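Local coordinates for UDP-N-acetylenolpyruvoylglucosamine reductase (Listeria monocytogenes, PDB 3TX1), which probably catalyses the NADPH-dependent, FAD-mediated reduction of UDP-N-acetylenolpyruvoylglucosamine to UDP-N-acetylmuramate, a step in peptidoglycan biosynthesis, at residues C144-S149 against A158-G163; G151-M156 against G163-V168. All blocks are in the same frame, centred on the assembly; numbering follows the deposited sequence.

Overall arrangement
The two contacts interleave along the chain and share Gly163. Their centres lie about 8 Å apart, and both touch FAD. Contact 1 holds the isoalloxazine ring and the ribityl-side phosphate of FAD. In contact 2, helix 150-156 packs on Ile165, at the start of the short, weakly bonded helix 165-168, and also borders the ribityl chain and the adenosine. Ala158 joins them through two probable backbone hydrogen bonds. Ala158 N meets Ala153 O at 3.1 Å, and Ala158 O meets Ile165 N at 2.9 Å. The hairpin of strands 159-160 and 163-164 links the two sites. Contact 1 reaches the active site through Gly159, which is hydrogen-bonded to Arg194, a predicted catalytic residue.

Contact 1. Residues C144-S149 against A158-G163; sequences CGIPGS and AGAYGG. With FAD (flavin-adenine dinucleotide), chain B.
Ile146 and Pro147 lie against one face of the flavin isoalloxazine ring, and Gly159 and Ala160 pass its pyrimidine rim. Ile146 CG2 sits over the middle of the ring, 3.8 Å from FAD C10. The extended chi2 (176°) carries Ile146 CD1 on over the pyrimidine, where it lies 4.0 Å from Ala160 CB. Pro147 CG covers the benzenoid end, 3.6 Å from FAD C7. At the rim, Gly159 N donates to FAD O2, and Gly159 O accepts from FAD N3 at 2.7 Å with an angle of 161°. The two bonds fix the flavin's pyrimidine edge and the turn of the whole ring system in its plane. Gly159 O also accepts from Arg194 NE, a predicted active-site residue.

Both segments belong to the PCMH-type FAD-binding domain. Segment 158-163 forms a tight hairpin with a type I' turn from Ala160 to Gly163. Segment 144-149 is a loop that follows the cofactor from the flavin to the pyrophosphate. Pro147 O accepts from FAD O2' at 2.8 Å. Ser149, the N-cap of helix 150-156, grips FAD O1P twice, through Ser149 N at 2.8 Å and Ser149 OG at 2.9 Å. Arg231 of helix 217-234 packs on both Ile146 and Ala160.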
# COMPACT_ATOMS: atom_id res chain seq x y z
N CYS A 144 6.87 6.90 10.21
CA CYS A 144 7.29 5.90 11.19
C CYS A 144 6.13 4.93 11.51
O CYS A 144 6.34 3.83 12.07
CB CYS A 144 7.76 6.61 12.47
SG CYS A 144 6.49 7.69 13.21
N GLY A 145 4.91 5.35 11.16
CA GLY A 145 3.74 4.55 11.45
C GLY A 145 2.89 4.09 10.28
O GLY A 145 1.88 3.45 10.52
N ILE A 146 3.31 4.38 9.04
CA ILE A 146 2.56 4.05 7.82
C ILE A 146 2.97 2.68 7.32
O ILE A 146 4.09 2.51 6.84
CB ILE A 146 2.83 5.05 6.66
CG1 ILE A 146 2.56 6.50 7.08
CG2 ILE A 146 1.99 4.70 5.46
CD1 ILE A 146 2.90 7.55 6.02
N PRO A 147 2.06 1.71 7.37
CA PRO A 147 2.29 0.31 7.00
C PRO A 147 2.54 0.20 5.53
O PRO A 147 2.34 1.18 4.80
CB PRO A 147 0.94 -0.36 7.31
CG PRO A 147 0.22 0.60 8.22
CD PRO A 147 0.64 1.94 7.68
N GLY A 148 3.02 -0.96 5.07
CA GLY A 148 3.19 -1.15 3.64
C GLY A 148 4.61 -1.05 3.12
O GLY A 148 5.55 -0.79 3.86
N SER A 149 4.73 -1.25 1.81
CA SER A 149 6.01 -1.26 1.14
C SER A 149 6.37 0.09 0.55
O SER A 149 5.48 0.92 0.30
CB SER A 149 5.96 -2.28 -0.03
OG SER A 149 5.39 -1.71 -1.22
N ALA A 158 2.21 8.41 -0.34
CA ALA A 158 1.81 8.15 1.02
C ALA A 158 2.16 9.34 1.92
O ALA A 158 3.24 9.91 1.82
CB ALA A 158 2.47 6.86 1.49
N GLY A 159 1.25 9.71 2.80
CA GLY A 159 1.52 10.81 3.71
C GLY A 159 0.73 10.74 4.98
O GLY A 159 -0.25 10.05 5.04
N ALA A 160 1.17 11.45 6.01
CA ALA A 160 0.46 11.49 7.28
C ALA A 160 1.02 12.61 8.15
O ALA A 160 2.23 12.82 8.17
CB ALA A 160 0.57 10.16 8.00
N TYR A 161 0.15 13.32 8.87
CA TYR A 161 0.59 14.39 9.76
C TYR A 161 1.20 15.54 8.99
O TYR A 161 2.31 16.01 9.31
CB TYR A 161 1.53 13.86 10.87
CG TYR A 161 0.82 12.81 11.67
CD1 TYR A 161 1.25 11.49 11.66
CD2 TYR A 161 -0.39 13.12 12.31
CE1 TYR A 161 0.54 10.50 12.31
CE2 TYR A 161 -1.10 12.14 12.96
CZ TYR A 161 -0.63 10.83 12.97
OH TYR A 161 -1.31 9.86 13.66
N GLY A 162 0.48 15.98 7.95
CA GLY A 162 0.96 17.05 7.09
C GLY A 162 2.23 16.76 6.30
O GLY A 162 2.65 17.59 5.50
N GLY A 163 2.84 15.59 6.53
CA GLY A 163 4.03 15.09 5.79
C GLY A 163 3.61 14.20 4.60
O GLY A 163 2.48 13.72 4.55
PA FAD B . -0.62 -2.19 -1.53
O1A FAD B . -0.02 -3.55 -1.68
O2A FAD B . -1.82 -2.01 -0.64
O5B FAD B . -1.09 -1.66 -2.96
C5B FAD B . -1.18 -0.24 -2.99
C4B FAD B . -1.16 0.30 -4.41
O4B FAD B . 0.18 0.53 -4.83
C3B FAD B . -1.77 -0.59 -5.47
O3B FAD B . -2.21 0.30 -6.53
C2B FAD B . -0.55 -1.37 -5.93
O2B FAD B . -0.60 -2.01 -7.22
C1B FAD B . 0.48 -0.27 -5.96
N9A FAD B . 1.80 -0.82 -5.72
C8A FAD B . 2.21 -1.55 -4.67
N7A FAD B . 3.55 -1.77 -4.79
C5A FAD B . 4.02 -1.16 -5.90
C6A FAD B . 5.29 -1.02 -6.65
N6A FAD B . 6.47 -1.58 -6.24
N1A FAD B . 5.27 -0.29 -7.78
C2A FAD B . 4.17 0.29 -8.24
N3A FAD B . 2.97 0.18 -7.65
C4A FAD B . 2.84 -0.52 -6.51
N1 FAD B . -1.49 5.63 4.04
C2 FAD B . -1.08 6.91 4.23
O2 FAD B . -0.75 7.60 3.26
N3 FAD B . -0.95 7.48 5.44
C4 FAD B . -1.27 6.87 6.57
O4 FAD B . -1.18 7.45 7.68
C4X FAD B . -1.73 5.48 6.44
N5 FAD B . -2.06 4.78 7.53
C5X FAD B . -2.49 3.52 7.46
C6 FAD B . -2.79 2.86 8.64
C7 FAD B . -3.20 1.55 8.62
C7M FAD B . -3.54 0.85 9.91
C8 FAD B . -3.30 0.89 7.30
C8M FAD B . -3.76 -0.52 7.19
C9 FAD B . -3.00 1.54 6.14
C9A FAD B . -2.60 2.85 6.16
N10 FAD B . -2.26 3.55 4.98
C10 FAD B . -1.82 4.88 5.09
C1' FAD B . -2.39 2.89 3.66
C2' FAD B . -1.12 2.20 3.25
O2' FAD B . -0.27 2.00 4.37
C3' FAD B . -0.34 3.02 2.24
O3' FAD B . -1.24 3.31 1.17
C4' FAD B . 0.85 2.23 1.73
O4' FAD B . 1.87 3.09 1.20
C5' FAD B . 0.46 1.15 0.73
O5' FAD B . 1.49 0.19 0.75
P FAD B . 1.35 -1.28 0.17
O1P FAD B . 2.74 -1.71 -0.10
O2P FAD B . 0.52 -1.99 1.19
O3P FAD B . 0.50 -1.13 -1.13

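Contact 2. Residues G151-M156 against G163-V168; sequences GGALHM and GEISDV. With FAD (flavin-adenine dinucleotide), chain B; SO4 (sulfate ion), chain E.
Ile165 meets helix 150-156 with two of its carbon branches. Ile165 CG2 touches Leu154 CD2 at 3.6 Å, and Ile165 CG1 reaches Ala153 CB at 4.2 Å. The Leu154 and Ile165 side chains cross at about a right angle. With chi1 at -73°, Ile165 CG1 lies beside the backbone N and faces Ala153, and CG2, anti to N, faces Leu154.

The helix also borders the cofactor. Gly151 CA comes within 3.3 Å of FAD N6A, and Gly152 N lies 3.5 Å from FAD N7A. Met156 CG is 3.6 Å from FAD O3'. One face of the His155 ring is covered by FAD C1B, 3.5 Å above the plane and offset toward the rim. A sulfate, probably from the crystallisation liquor, lies at the ring edge. His155 NE2 makes weak hydrogen bonds to two of its oxygens, and Lys316 NZ binds it too.

The next shell is largely apolar. Leu154 packs on Val205 and Ala208 of strand 204-214 and on Leu169 and Ala172 of strand 169-175. Ile165 rests on Phe210. The start of the short helix is tied down by Asn157, whose OD1 accepts from Ser166 N. The contact thus seats helix 150-156 on the antiparallel sheet of the FAD-binding domain.

The chemistry is therefore divided. Dispersion and the burial of carbon hold the helix to segment 163-168, while it meets the adenosine of FAD at close range through glycine backbone and one imidazole face.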
# COMPACT_ATOMS: atom_id res chain seq x y z
N GLY A 151 7.29 0.53 -2.52
CA GLY A 151 6.63 0.60 -3.79
C GLY A 151 5.24 1.15 -3.65
O GLY A 151 4.80 1.91 -4.50
N GLY A 152 4.54 0.76 -2.59
CA GLY A 152 3.15 1.20 -2.39
C GLY A 152 3.17 2.66 -2.01
O GLY A 152 2.37 3.48 -2.52
N ALA A 153 4.14 3.01 -1.16
CA ALA A 153 4.34 4.39 -0.76
C ALA A 153 4.52 5.32 -1.97
O ALA A 153 3.84 6.35 -2.05
CB ALA A 153 5.54 4.52 0.16
N LEU A 154 5.39 4.99 -2.92
CA LEU A 154 5.54 5.93 -4.03
C LEU A 154 4.28 5.94 -4.89
O LEU A 154 3.86 6.99 -5.44
CB LEU A 154 6.75 5.66 -4.90
CG LEU A 154 8.10 5.47 -4.24
CD1 LEU A 154 9.15 5.98 -5.20
CD2 LEU A 154 8.26 6.17 -2.91
N HIS A 155 3.65 4.78 -4.99
CA HIS A 155 2.50 4.69 -5.81
C HIS A 155 1.40 5.56 -5.25
O HIS A 155 0.72 6.27 -5.98
CB HIS A 155 2.06 3.25 -5.99
CG HIS A 155 0.92 3.12 -6.93
ND1 HIS A 155 1.10 3.00 -8.28
CD2 HIS A 155 -0.45 3.19 -6.72
CE1 HIS A 155 -0.11 2.96 -8.88
NE2 HIS A 155 -1.06 3.06 -7.93
N MET A 156 1.28 5.58 -3.93
CA MET A 156 0.23 6.33 -3.28
C MET A 156 0.59 7.75 -2.83
O MET A 156 -0.24 8.44 -2.25
CB MET A 156 -0.16 5.57 -2.02
CG MET A 156 -0.69 4.18 -2.26
SD MET A 156 -2.17 4.23 -3.28
CE MET A 156 -3.00 5.69 -2.65
N GLY A 163 2.84 15.59 6.53
CA GLY A 163 4.03 15.09 5.79
C GLY A 163 3.61 14.20 4.60
O GLY A 163 2.48 13.72 4.55
N GLU A 164 4.53 13.99 3.65
CA GLU A 164 4.21 13.25 2.43
C GLU A 164 5.47 12.85 1.69
O GLU A 164 6.44 13.58 1.74
CB GLU A 164 3.37 14.11 1.53
CG GLU A 164 2.35 13.30 0.78
CD GLU A 164 1.24 14.16 0.19
OE1 GLU A 164 1.51 15.37 -0.05
OE2 GLU A 164 0.12 13.62 -0.02
N ILE A 165 5.45 11.69 1.01
CA ILE A 165 6.60 11.13 0.26
C ILE A 165 7.13 12.09 -0.78
O ILE A 165 8.34 12.26 -0.92
CB ILE A 165 6.27 9.76 -0.40
CG1 ILE A 165 6.17 8.63 0.63
CG2 ILE A 165 7.32 9.35 -1.43
CD1 ILE A 165 7.50 8.13 1.19
N SER A 166 6.21 12.76 -1.50
CA SER A 166 6.62 13.72 -2.53
C SER A 166 7.42 14.83 -1.90
O SER A 166 8.28 15.39 -2.55
CB SER A 166 5.43 14.27 -3.32
OG SER A 166 4.54 15.01 -2.50
N ASP A 167 7.14 15.15 -0.63
CA ASP A 167 7.97 16.15 0.07
C ASP A 167 9.45 15.76 0.00
O ASP A 167 10.29 16.64 -0.11
CB ASP A 167 7.61 16.30 1.55
CG ASP A 167 6.25 16.94 1.76
OD1 ASP A 167 5.83 17.72 0.87
OD2 ASP A 167 5.63 16.68 2.82
N VAL A 168 9.77 14.47 0.06
CA VAL A 168 11.17 14.11 0.06
C VAL A 168 11.64 13.10 -0.96
O VAL A 168 12.78 12.61 -0.86
CB VAL A 168 11.67 13.64 1.44
CG1 VAL A 168 11.88 14.83 2.35
CG2 VAL A 168 10.76 12.58 2.03
PA FAD B . -0.62 -2.19 -1.53
O1A FAD B . -0.02 -3.55 -1.68
O2A FAD B . -1.82 -2.01 -0.64
O5B FAD B . -1.09 -1.66 -2.96
C5B FAD B . -1.18 -0.24 -2.99
C4B FAD B . -1.16 0.30 -4.41
O4B FAD B . 0.18 0.53 -4.83
C3B FAD B . -1.77 -0.59 -5.47
O3B FAD B . -2.21 0.30 -6.53
C2B FAD B . -0.55 -1.37 -5.93
O2B FAD B . -0.60 -2.01 -7.22
C1B FAD B . 0.48 -0.27 -5.96
N9A FAD B . 1.80 -0.82 -5.72
C8A FAD B . 2.21 -1.55 -4.67
N7A FAD B . 3.55 -1.77 -4.79
C5A FAD B . 4.02 -1.16 -5.90
C6A FAD B . 5.29 -1.02 -6.65
N6A FAD B . 6.47 -1.58 -6.24
N1A FAD B . 5.27 -0.29 -7.78
C2A FAD B . 4.17 0.29 -8.24
N3A FAD B . 2.97 0.18 -7.65
C4A FAD B . 2.84 -0.52 -6.51
N1 FAD B . -1.49 5.63 4.04
C2 FAD B . -1.08 6.91 4.23
O2 FAD B . -0.75 7.60 3.26
N3 FAD B . -0.95 7.48 5.44
C4 FAD B . -1.27 6.87 6.57
O4 FAD B . -1.18 7.45 7.68
C4X FAD B . -1.73 5.48 6.44
N5 FAD B . -2.06 4.78 7.53
C5X FAD B . -2.49 3.52 7.46
C6 FAD B . -2.79 2.86 8.64
C7 FAD B . -3.20 1.55 8.62
C7M FAD B . -3.54 0.85 9.91
C8 FAD B . -3.30 0.89 7.30
C8M FAD B . -3.76 -0.52 7.19
C9 FAD B . -3.00 1.54 6.14
C9A FAD B . -2.60 2.85 6.16
N10 FAD B . -2.26 3.55 4.98
C10 FAD B . -1.82 4.88 5.09
C1' FAD B . -2.39 2.89 3.66
C2' FAD B . -1.12 2.20 3.25
O2' FAD B . -0.27 2.00 4.37
C3' FAD B . -0.34 3.02 2.24
O3' FAD B . -1.24 3.31 1.17
C4' FAD B . 0.85 2.23 1.73
O4' FAD B . 1.87 3.09 1.20
C5' FAD B . 0.46 1.15 0.73
O5' FAD B . 1.49 0.19 0.75
P FAD B . 1.35 -1.28 0.17
O1P FAD B . 2.74 -1.71 -0.10
O2P FAD B . 0.52 -1.99 1.19
O3P FAD B . 0.50 -1.13 -1.13
S SO4 E . -4.00 3.39 -9.70
O1 SO4 E . -2.82 3.57 -10.58
O2 SO4 E . -4.01 4.45 -8.66
O3 SO4 E . -5.24 3.44 -10.51
O4 SO4 E . -3.95 2.07 -9.03